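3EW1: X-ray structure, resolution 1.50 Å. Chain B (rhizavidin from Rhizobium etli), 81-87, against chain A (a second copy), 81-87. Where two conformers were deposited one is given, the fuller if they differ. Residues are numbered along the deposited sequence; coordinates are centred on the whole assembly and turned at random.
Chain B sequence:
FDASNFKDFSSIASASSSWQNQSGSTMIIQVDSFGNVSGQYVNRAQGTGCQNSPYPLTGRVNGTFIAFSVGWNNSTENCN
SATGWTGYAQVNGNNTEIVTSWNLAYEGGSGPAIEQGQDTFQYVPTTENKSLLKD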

ATOM      1  N   SER B  81      -3.214 -13.554  -4.376  0.50 17.98           N
ATOM      2  CA  SER B  81      -3.918 -12.695  -3.440  0.50 17.82           C
ATOM      3  C   SER B  81      -3.056 -11.467  -3.137  0.50 17.38           C
ATOM      4  O   SER B  81      -1.913 -11.393  -3.575  0.50 16.62           O
ATOM      5  CB  SER B  81      -4.220 -13.444  -2.137  0.50 18.38           C
ATOM      6  OG  SER B  81      -3.134 -14.249  -1.762  0.50 19.38           O
ATOM      7  N   ALA B  82      -3.587 -10.548  -2.321  1.00 17.81           N
ATOM      8  CA  ALA B  82      -2.873  -9.294  -2.005  1.00 17.12           C
ATOM      9  C   ALA B  82      -3.324  -8.836  -0.658  1.00 15.97           C
ATOM     10  O   ALA B  82      -4.486  -8.994  -0.345  1.00 16.53           O
ATOM     11  CB  ALA B  82      -3.167  -8.210  -3.032  1.00 19.53           C
ATOM     12  N   THR B  83      -2.424  -8.214   0.114  1.00 16.46           N
ATOM     13  CA  THR B  83      -2.766  -7.699   1.435  1.00 16.45           C
ATOM     14  C   THR B  83      -2.353  -6.250   1.518  1.00 17.32           C
ATOM     15  O   THR B  83      -1.288  -5.838   1.005  1.00 17.22           O
ATOM     16  CB  THR B  83      -2.018  -8.497   2.475  1.00 15.77           C
ATOM     17  OG1 THR B  83      -2.403  -9.866   2.452  1.00 17.92           O
ATOM     18  CG2 THR B  83      -2.315  -7.987   3.857  1.00 14.76           C
ATOM     19  N   GLY B  84      -3.196  -5.478   2.196  1.00 16.97           N
ATOM     20  CA  GLY B  84      -2.936  -4.077   2.403  1.00 17.20           C
ATOM     21  C   GLY B  84      -2.995  -3.862   3.897  1.00 17.03           C
ATOM     22  O   GLY B  84      -3.988  -4.241   4.511  1.00 18.70           O
ATOM     23  N   TRP B  85      -1.982  -3.215   4.466  1.00 17.50           N
ATOM     24  CA  TRP B  85      -1.988  -2.832   5.876  1.00 17.86           C
ATOM     25  C   TRP B  85      -2.052  -1.325   5.988  1.00 17.55           C
ATOM     26  O   TRP B  85      -1.422  -0.586   5.209  1.00 18.62           O
ATOM     27  CB  TRP B  85      -0.716  -3.285   6.579  1.00 18.01           C
ATOM     28  CG  TRP B  85      -0.413  -4.754   6.720  1.00 17.28           C
ATOM     29  CD1 TRP B  85      -0.479  -5.488   7.890  1.00 17.06           C
ATOM     30  CD2 TRP B  85       0.143  -5.625   5.740  1.00 18.28           C
ATOM     31  NE1 TRP B  85      -0.018  -6.763   7.677  1.00 18.80           N
ATOM     32  CE2 TRP B  85       0.328  -6.889   6.354  1.00 18.99           C
ATOM     33  CE3 TRP B  85       0.476  -5.467   4.385  1.00 18.09           C
ATOM     34  CZ2 TRP B  85       0.861  -7.985   5.682  1.00 18.85           C
ATOM     35  CZ3 TRP B  85       0.980  -6.572   3.711  1.00 18.25           C
ATOM     36  CH2 TRP B  85       1.185  -7.810   4.362  1.00 18.72           C
ATOM     37  N   THR B  86      -2.770  -0.860   7.001  1.00 18.32           N
ATOM     38  CA  THR B  86      -2.844   0.579   7.286  1.00 18.05           C
ATOM     39  C   THR B  86      -2.741   0.722   8.801  1.00 18.23           C
ATOM     40  O   THR B  86      -3.356  -0.060   9.502  1.00 19.40           O
ATOM     41  CB  THR B  86      -4.195   1.150   6.748  1.00 17.88           C
ATOM     42  OG1 THR B  86      -4.453   0.649   5.420  1.00 20.49           O
ATOM     43  CG2 THR B  86      -4.158   2.666   6.722  1.00 19.52           C
ATOM     44  N   GLY B  87      -1.981   1.705   9.299  1.00 17.41           N
ATOM     45  CA  GLY B  87      -1.882   1.909  10.750  1.00 18.73           C
ATOM     46  C   GLY B  87      -0.900   3.013  11.054  1.00 20.23           C
ATOM     47  O   GLY B  87      -0.740   3.976  10.293  1.00 18.73           O
TER
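Chain A, residues 81-87: SATGWTG

When two copies of a protein pack the same strand against itself, each contact tends to occur twice, and the rhizavidin dimer is a clear example. Residues 81-87 are extended in both chains, with phi and psi in the beta region through most of the stretch. The strands run nearly antiparallel, with 161° between their N-to-C directions (signed crossing angle -161°), and their axes approach to 6.1 Å. No hydrogen bond links them, so the fit rests on close packing.

Along chain B, Ser B81 makes no contact with the chain A stretch. Ala B82 directs its CB toward chain A, and its carbonyl O lies 3.4 Å from CG2 of Thr A86. The CA-to-CB bond of Thr B83 points away, although its backbone C stays 4.2 Å from Thr A86 OG1. At Gly B84 the chains draw close: Gly B84 CA is 5.4 Å from Thr A86 CA, and Gly B84 N is 3.3 Å from Thr A86 OG1, at an angle too poor for a hydrogen bond. A CB here would fall 2.3 Å from that same OG1, so the absence of a side chain makes room for the threonine. The CA-to-CB bond of Trp B85 points away. Thr B86, chi1 in the m well, repeats the arrangement in reverse, placing CG2 3.4 Å from Ala A82 O and OG1 3.2 Å from Gly A84 N. Gly B87 lies beyond the contact. Together the two stretches bury 271 Å².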

ATOM      1  N   SER A  81      -2.486  11.615   7.697  0.50 15.86           N
ATOM      2  CA  SER A  81      -3.175  10.322   7.693  0.50 15.86           C
ATOM      3  C   SER A  81      -2.612   9.365   6.615  0.50 15.04           C
ATOM      4  O   SER A  81      -1.693   9.706   5.820  0.50 14.70           O
ATOM      5  CB  SER A  81      -4.682  10.489   7.411  0.50 15.91           C
ATOM      6  OG  SER A  81      -5.275  11.576   8.104  0.50 13.93           O
ATOM      7  N   ALA A  82      -3.143   8.145   6.615  1.00 15.08           N
ATOM      8  CA  ALA A  82      -2.828   7.240   5.474  1.00 15.43           C
ATOM      9  C   ALA A  82      -3.984   6.321   5.180  1.00 16.71           C
ATOM     10  O   ALA A  82      -4.709   5.966   6.114  1.00 15.83           O
ATOM     11  CB  ALA A  82      -1.570   6.435   5.752  1.00 17.71           C
ATOM     12  N   THR A  83      -4.156   5.976   3.883  1.00 16.96           N
ATOM     13  CA  THR A  83      -5.138   4.985   3.453  1.00 16.41           C
ATOM     14  C   THR A  83      -4.535   3.816   2.671  1.00 17.09           C
ATOM     15  O   THR A  83      -3.649   4.029   1.841  1.00 15.49           O
ATOM     16  CB  THR A  83      -6.190   5.678   2.545  1.00 16.46           C
ATOM     17  OG1 THR A  83      -6.753   6.800   3.246  1.00 16.97           O
ATOM     18  CG2 THR A  83      -7.306   4.730   2.120  1.00 19.18           C
ATOM     19  N   GLY A  84      -5.032   2.603   2.917  1.00 14.84           N
ATOM     20  CA  GLY A  84      -4.627   1.450   2.188  1.00 16.42           C
ATOM     21  C   GLY A  84      -5.875   0.853   1.624  1.00 13.50           C
ATOM     22  O   GLY A  84      -6.900   0.674   2.275  1.00 17.68           O
ATOM     23  N   TRP A  85      -5.821   0.563   0.314  1.00 14.51           N
ATOM     24  CA  TRP A  85      -6.931  -0.137  -0.268  1.00 15.82           C
ATOM     25  C   TRP A  85      -6.482  -1.543  -0.709  1.00 15.34           C
ATOM     26  O   TRP A  85      -5.327  -1.728  -1.127  1.00 16.89           O
ATOM     27  CB  TRP A  85      -7.292   0.571  -1.553  1.00 15.59           C
ATOM     28  CG  TRP A  85      -7.924   1.945  -1.538  1.00 15.07           C
ATOM     29  CD1 TRP A  85      -9.245   2.254  -1.802  1.00 17.75           C
ATOM     30  CD2 TRP A  85      -7.244   3.209  -1.440  1.00 14.12           C
ATOM     31  NE1 TRP A  85      -9.444   3.618  -1.783  1.00 16.13           N
ATOM     32  CE2 TRP A  85      -8.231   4.232  -1.583  1.00 16.97           C
ATOM     33  CE3 TRP A  85      -5.909   3.578  -1.163  1.00 14.49           C
ATOM     34  CZ2 TRP A  85      -7.908   5.605  -1.523  1.00 16.48           C
ATOM     35  CZ3 TRP A  85      -5.593   4.908  -1.132  1.00 15.16           C
ATOM     36  CH2 TRP A  85      -6.595   5.923  -1.328  1.00 15.32           C
ATOM     37  N   THR A  86      -7.418  -2.491  -0.683  1.00 15.69           N
ATOM     38  CA  THR A  86      -7.121  -3.877  -1.055  1.00 16.88           C
ATOM     39  C   THR A  86      -8.324  -4.399  -1.809  1.00 16.42           C
ATOM     40  O   THR A  86      -9.475  -4.207  -1.392  1.00 16.95           O
ATOM     41  CB  THR A  86      -6.896  -4.752   0.211  1.00 16.73           C
ATOM     42  OG1 THR A  86      -5.941  -4.099   1.062  1.00 20.01           O
ATOM     43  CG2 THR A  86      -6.348  -6.126  -0.174  1.00 18.16           C
ATOM     44  N   GLY A  87      -8.095  -5.064  -2.946  1.00 15.73           N
ATOM     45  CA  GLY A  87      -9.244  -5.633  -3.631  1.00 16.90           C
ATOM     46  C   GLY A  87      -8.850  -6.303  -4.932  1.00 16.98           C
ATOM     47  O   GLY A  87      -7.784  -6.901  -5.044  1.00 17.93           O
TER